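Local coordinates for glutathione S-transferase (Burkholderia glumae, PDB 4ISD) that binds glutathione and, as a glutathione S-transferase family member, probably conjugates it through its sulfur to electrophilic substrates, at the interface of chains A and B. Sequence-based numbering; all coordinates share one arbitrary frame. Chains: chain A/B, Glutathione S-transferase.

Contacts 1 and 2 are neighbouring patches of one two-fold interface, their C-alpha centres about 9 Å apart, and each has a twin with the chains exchanged. B:Gln106 and a water beside it belong to both. Its helix, 98-113, gives B:Ala102 and B:Leu103 to contact 2 and B:Trp110 to contact 1, where B:Asp114, just past it, and B:Lys146 of helix 138-154 join in. Chain A answers with strand 69-72 and the start of helix 74-84 in contact 2, and with the loop around A:Thr58 in contact 1. A:Arg60 and A:Glu73 of contact 1 line the glutathione pocket, so subunit pairing and pocket shape are probably linked.

Contact 1: the interface of chains A and B. Residues chain A 57-58, 60, 73; chain B 106, 110, 114, 146.
A:Thr58 lays its methyl on the indole of B:Trp110 at this subunit interface of the glutathione S-transferase fold, where the N-terminal domain of one chain meets the helical domain of the other. From CB outward, B:Trp110 can be followed across the contact. Its CB faces A:Thr58 CG2, and the pyrrole ring then passes under that methyl, which lies 3.4 Å from the five-membered ring centroid in a CH-pi contact. With chi1 of A:Thr58 at 68°, CG2 is anti to the carbonyl carbon and directed at this face. NE1 lies 3.6 Å from A:Thr58 CB and also donates, near the ring plane, to B:Asp114 OD2 (2.9 Å). At the far rim CZ3 touches A:Leu57 CG. Tryptophan suits the place with its broad apolar face and edge N-H.

B:Lys146 NZ forms a salt bridge and hydrogen bond to the syn lone pair of B:Asp114 OD2 (2.6 Å). Shared by indole and lysine, this aspartate oxygen fixes the carboxylate against the guanidinium of A:Arg60, which stacks on it, planes 3° apart, in a long salt bridge (NE to OD2, 3.7 Å). B:Lys146 NZ also donates a hydrogen bond across the interface to A:Thr58 O (3.1 Å), nearly in line with the carbonyl bond; threonine thus supplies methyl and carbonyl together. In its own plane, A:Arg60 NH1 donates to the syn lone pair of A:Glu73 OE2 (2.8 Å). A water joins A:Leu57 N to B:Gln106 OE1.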
ATOM      1  N   LEU A  57      -8.725  -1.236 -12.975  1.00 50.42           N
ATOM      2  CA  LEU A  57      -8.237  -2.609 -12.917  1.00 49.83           C
ATOM      3  C   LEU A  57      -8.733  -3.364 -11.670  1.00 49.29           C
ATOM      4  O   LEU A  57      -9.035  -4.546 -11.742  1.00 50.93           O
ATOM      5  CB  LEU A  57      -6.707  -2.605 -12.957  1.00 46.41           C
ATOM      6  CG  LEU A  57      -6.051  -3.966 -12.773  1.00 48.41           C
ATOM      7  CD1 LEU A  57      -6.328  -4.831 -13.988  1.00 49.58           C
ATOM      8  CD2 LEU A  57      -4.553  -3.803 -12.503  1.00 46.02           C
ATOM      9  N   THR A  58      -8.832  -2.678 -10.537  1.00 46.20           N
ATOM     10  CA  THR A  58      -9.166  -3.329  -9.270  1.00 44.97           C
ATOM     11  C   THR A  58     -10.665  -3.393  -8.970  1.00 48.57           C
ATOM     12  O   THR A  58     -11.095  -4.139  -8.085  1.00 50.08           O
ATOM     13  CB  THR A  58      -8.525  -2.577  -8.114  1.00 41.72           C
ATOM     14  OG1 THR A  58      -9.156  -1.291  -7.983  1.00 43.53           O
ATOM     15  CG2 THR A  58      -7.055  -2.382  -8.380  1.00 37.35           C
ATOM     16  N   ARG A  60     -12.385  -1.067  -7.538  1.00 40.65           N
ATOM     17  CA  ARG A  60     -12.679  -0.394  -6.291  1.00 43.38           C
ATOM     18  C   ARG A  60     -12.542   1.123  -6.464  1.00 49.53           C
ATOM     19  O   ARG A  60     -11.838   1.605  -7.363  1.00 49.67           O
ATOM     20  CB  ARG A  60     -11.762  -0.912  -5.188  1.00 39.78           C
ATOM     21  CG  ARG A  60     -11.851  -2.423  -5.003  1.00 42.31           C
ATOM     22  CD  ARG A  60     -11.290  -2.853  -3.657  1.00 42.12           C
ATOM     23  NE  ARG A  60      -9.869  -2.538  -3.540  1.00 41.59           N
ATOM     24  CZ  ARG A  60      -9.109  -2.949  -2.532  1.00 41.02           C
ATOM     25  NH1 ARG A  60      -7.812  -2.639  -2.489  1.00 33.30           N
ATOM     26  NH2 ARG A  60      -9.653  -3.685  -1.571  1.00 44.82           N
ATOM     27  N   GLU A  73      -6.232   2.615  -6.323  1.00 28.78           N
ATOM     28  CA  GLU A  73      -5.466   2.576  -5.065  1.00 30.75           C
ATOM     29  C   GLU A  73      -5.015   3.977  -4.631  1.00 42.73           C
ATOM     30  O   GLU A  73      -4.069   4.556  -5.206  1.00 35.39           O
ATOM     31  CB  GLU A  73      -4.265   1.623  -5.125  1.00 31.90           C
ATOM     32  CG  GLU A  73      -4.628   0.157  -5.330  1.00 41.47           C
ATOM     33  CD  GLU A  73      -5.349  -0.424  -4.130  1.00 43.41           C
ATOM     34  OE1 GLU A  73      -4.809  -0.277  -3.016  1.00 41.12           O
ATOM     35  OE2 GLU A  73      -6.455  -1.007  -4.299  1.00 44.89           O
TER
ATOM     36  N   GLN B 106       0.145   0.703  -7.666  1.00 36.68           N
ATOM     37  CA  GLN B 106      -1.229   0.220  -7.606  1.00 34.42           C
ATOM     38  C   GLN B 106      -1.242  -1.297  -7.398  1.00 34.90           C
ATOM     39  O   GLN B 106      -1.939  -1.814  -6.510  1.00 36.77           O
ATOM     40  CB  GLN B 106      -1.981   0.596  -8.879  1.00 27.53           C
ATOM     41  CG  GLN B 106      -3.141  -0.318  -9.196  1.00 27.41           C
ATOM     42  CD  GLN B 106      -3.908   0.147 -10.415  1.00 42.55           C
ATOM     43  OE1 GLN B 106      -4.869   0.909 -10.302  1.00 47.97           O
ATOM     44  NE2 GLN B 106      -3.484  -0.305 -11.594  1.00 52.62           N
ATOM     45  N   TRP B 110      -2.739  -3.103  -4.284  1.00 29.84           N
ATOM     46  CA  TRP B 110      -3.934  -3.914  -4.531  1.00 26.31           C
ATOM     47  C   TRP B 110      -3.742  -5.274  -3.890  1.00 26.82           C
ATOM     48  O   TRP B 110      -4.583  -5.737  -3.108  1.00 31.74           O
ATOM     49  CB  TRP B 110      -4.191  -4.070  -6.017  1.00 32.41           C
ATOM     50  CG  TRP B 110      -5.495  -4.731  -6.349  1.00 38.18           C
ATOM     51  CD1 TRP B 110      -6.623  -4.762  -5.582  1.00 39.57           C
ATOM     52  CD2 TRP B 110      -5.800  -5.455  -7.546  1.00 36.41           C
ATOM     53  NE1 TRP B 110      -7.613  -5.464  -6.228  1.00 42.43           N
ATOM     54  CE2 TRP B 110      -7.133  -5.896  -7.440  1.00 40.47           C
ATOM     55  CE3 TRP B 110      -5.080  -5.759  -8.704  1.00 37.66           C
ATOM     56  CZ2 TRP B 110      -7.758  -6.634  -8.444  1.00 44.57           C
ATOM     57  CZ3 TRP B 110      -5.697  -6.499  -9.698  1.00 43.77           C
ATOM     58  CH2 TRP B 110      -7.021  -6.931  -9.561  1.00 46.71           C
ATOM     59  N   ASP B 114      -6.441  -6.555  -0.973  1.00 36.45           N
ATOM     60  CA  ASP B 114      -7.644  -7.156  -1.539  1.00 39.43           C
ATOM     61  C   ASP B 114      -7.493  -8.674  -1.557  1.00 39.64           C
ATOM     62  O   ASP B 114      -6.570  -9.196  -0.925  1.00 40.87           O
ATOM     63  CB  ASP B 114      -7.919  -6.605  -2.935  1.00 40.77           C
ATOM     64  CG  ASP B 114      -9.378  -6.727  -3.331  1.00 47.14           C
ATOM     65  OD1 ASP B 114     -10.128  -7.433  -2.619  1.00 49.46           O
ATOM     66  OD2 ASP B 114      -9.769  -6.121  -4.356  1.00 49.97           O
ATOM     67  N   LYS B 146     -11.439 -11.376 -10.347  1.00 44.83           N
ATOM     68  CA  LYS B 146     -10.688 -10.125 -10.489  1.00 44.86           C
ATOM     69  C   LYS B 146      -9.214 -10.433 -10.711  1.00 38.45           C
ATOM     70  O   LYS B 146      -8.547  -9.801 -11.532  1.00 42.39           O
ATOM     71  CB  LYS B 146     -10.860  -9.216  -9.256  1.00 44.61           C
ATOM     72  CG  LYS B 146     -12.206  -8.508  -9.190  1.00 51.74           C
ATOM     73  CD  LYS B 146     -12.171  -7.271  -8.301  1.00 54.24           C
ATOM     74  CE  LYS B 146     -11.835  -7.594  -6.853  1.00 48.34           C
ATOM     75  NZ  LYS B 146     -11.740  -6.338  -6.040  1.00 52.27           N
TER
HETATM   76  O   HOH W   1      -7.413   0.870 -11.996  1.00 46.08           O

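Contact 2: the interface of chains A and B. Residues chain A 69-72, 76; chain B 102-103, 106.
A:Phe69 and A:Leu71 reach from strand 69-72 of the glutathione-binding N-terminal domain onto B:Ala102 and B:Leu103 on helix 98-113 of the partner. The strand alternates in the usual way: A:Phe69 and A:Leu71 send their side chains toward the partner helix, while A:Thr70, between them, contributes chiefly backbone.

A:Phe69 has CG anti to the backbone N (chi1 -179°), which carries the ring out toward the helix. Its far end does the touching: CZ lies 3.8 Å from B:Ala102 CB, and CE1 is 4.1 Å from B:Leu103 CG. The phenyl and the B:Leu103 side chain run antiparallel, side by side, so the leucine branch lies alongside the outer part of the ring. A small alanine suits the helix here, since its methyl lets the strand side chains come close to the helix backbone.

The A:Leu71 side chain straddles that methyl. CD1 and CD2 both approach B:Ala102 CB, and CD1 also meets B:Leu103 CD2 at 4.0 Å. The forked leucine suits the place because its two methyls can bracket the alanine while CD1 also reaches B:Leu103.

One turn farther along the helix the contact becomes polar. B:Gln106 extends beyond CG (chi2 176°), and its amide OE1 accepts a hydrogen bond from the backbone N-H of A:Ser72 (N to OE1, 2.7 Å), the donor tilted 28° from the carbonyl plane. Glutamine fits because its length carries a carbonyl to the strand's end, where it satisfies a backbone N-H. The water that bridges A:Leu57 N and B:Gln106 OE1 also meets the hydroxyl OG of A:Ser72. At the periphery, on the helix 74-84 side, the methyl carbon CB of A:Ala76 rests 3.9 Å from B:Gln106 CA; its small size may let the helices come near.

By joining an apolar cluster to a backbone-directed bond, the site likely secures strand 69-72 of the glutathione-binding domain against the partner's helical domain in the dimer typical of the family.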
ATOM      1  N   PHE A  69      -4.517   8.888 -18.487  1.00 56.66           N
ATOM      2  CA  PHE A  69      -4.010   7.866 -17.600  1.00 50.73           C
ATOM      3  C   PHE A  69      -4.995   7.563 -16.484  1.00 54.13           C
ATOM      4  O   PHE A  69      -5.470   8.470 -15.813  1.00 60.98           O
ATOM      5  CB  PHE A  69      -2.708   8.396 -17.003  1.00 45.00           C
ATOM      6  CG  PHE A  69      -2.019   7.443 -16.072  1.00 43.88           C
ATOM      7  CD1 PHE A  69      -1.498   6.253 -16.544  1.00 42.44           C
ATOM      8  CD2 PHE A  69      -1.861   7.768 -14.723  1.00 39.29           C
ATOM      9  CE1 PHE A  69      -0.852   5.387 -15.694  1.00 46.81           C
ATOM     10  CE2 PHE A  69      -1.211   6.908 -13.863  1.00 44.69           C
ATOM     11  CZ  PHE A  69      -0.699   5.713 -14.353  1.00 43.47           C
ATOM     12  N   THR A  70      -5.292   6.289 -16.259  1.00 52.78           N
ATOM     13  CA  THR A  70      -6.156   5.939 -15.134  1.00 46.26           C
ATOM     14  C   THR A  70      -5.410   5.128 -14.086  1.00 41.13           C
ATOM     15  O   THR A  70      -4.508   4.350 -14.408  1.00 45.67           O
ATOM     16  CB  THR A  70      -7.430   5.214 -15.573  1.00 45.94           C
ATOM     17  OG1 THR A  70      -7.069   3.969 -16.156  1.00 52.58           O
ATOM     18  CG2 THR A  70      -8.190   6.050 -16.602  1.00 43.62           C
ATOM     19  N   LEU A  71      -5.785   5.330 -12.825  1.00 38.72           N
ATOM     20  CA  LEU A  71      -5.016   4.815 -11.701  1.00 39.62           C
ATOM     21  C   LEU A  71      -5.921   4.588 -10.492  1.00 42.17           C
ATOM     22  O   LEU A  71      -6.610   5.511 -10.057  1.00 42.43           O
ATOM     23  CB  LEU A  71      -3.908   5.813 -11.337  1.00 37.07           C
ATOM     24  CG  LEU A  71      -2.891   5.323 -10.306  1.00 38.85           C
ATOM     25  CD1 LEU A  71      -2.058   4.202 -10.890  1.00 41.55           C
ATOM     26  CD2 LEU A  71      -1.995   6.439  -9.818  1.00 41.01           C
ATOM     27  N   SER A  72      -5.919   3.367  -9.954  1.00 39.82           N
ATOM     28  CA  SER A  72      -6.638   3.065  -8.702  1.00 36.90           C
ATOM     29  C   SER A  72      -5.695   2.981  -7.489  1.00 36.51           C
ATOM     30  O   SER A  72      -4.501   3.253  -7.618  1.00 44.13           O
ATOM     31  CB  SER A  72      -7.465   1.786  -8.839  1.00 32.00           C
ATOM     32  OG  SER A  72      -8.718   2.051  -9.466  1.00 38.38           O
ATOM     33  N   ALA A  76      -1.366   4.945  -4.098  1.00 37.10           N
ATOM     34  CA  ALA A  76      -0.679   5.067  -5.383  1.00 34.64           C
ATOM     35  C   ALA A  76      -1.038   6.383  -6.079  1.00 38.01           C
ATOM     36  O   ALA A  76      -0.199   7.014  -6.752  1.00 38.61           O
ATOM     37  CB  ALA A  76      -1.015   3.880  -6.281  1.00 30.05           C
TER
ATOM     38  N   ALA B 102       3.633   4.398 -11.116  1.00 43.57           N
ATOM     39  CA  ALA B 102       2.298   4.479 -10.524  1.00 41.48           C
ATOM     40  C   ALA B 102       1.627   3.123 -10.547  1.00 43.58           C
ATOM     41  O   ALA B 102       1.133   2.647  -9.523  1.00 47.47           O
ATOM     42  CB  ALA B 102       1.445   5.524 -11.250  1.00 42.65           C
ATOM     43  N   LEU B 103       1.644   2.484 -11.716  1.00 47.61           N
ATOM     44  CA  LEU B 103       0.993   1.182 -11.912  1.00 40.78           C
ATOM     45  C   LEU B 103       1.577   0.050 -11.064  1.00 39.51           C
ATOM     46  O   LEU B 103       0.835  -0.811 -10.567  1.00 41.79           O
ATOM     47  CB  LEU B 103       1.001   0.804 -13.391  1.00 40.20           C
ATOM     48  CG  LEU B 103       0.132   1.728 -14.245  1.00 43.07           C
ATOM     49  CD1 LEU B 103       0.311   1.420 -15.704  1.00 36.12           C
ATOM     50  CD2 LEU B 103      -1.338   1.614 -13.828  1.00 31.78           C
ATOM     51  N   GLN B 106       0.145   0.703  -7.666  1.00 36.68           N
ATOM     52  CA  GLN B 106      -1.229   0.220  -7.606  1.00 34.42           C
ATOM     53  C   GLN B 106      -1.242  -1.297  -7.398  1.00 34.90           C
ATOM     54  O   GLN B 106      -1.939  -1.814  -6.510  1.00 36.77           O
ATOM     55  CB  GLN B 106      -1.981   0.596  -8.879  1.00 27.53           C
ATOM     56  CG  GLN B 106      -3.141  -0.318  -9.196  1.00 27.41           C
ATOM     57  CD  GLN B 106      -3.908   0.147 -10.415  1.00 42.55           C
ATOM     58  OE1 GLN B 106      -4.869   0.909 -10.302  1.00 47.97           O
ATOM     59  NE2 GLN B 106      -3.484  -0.305 -11.594  1.00 52.62           N
TER
HETATM   60  O   HOH W   2      -7.413   0.870 -11.996  1.00 46.08           O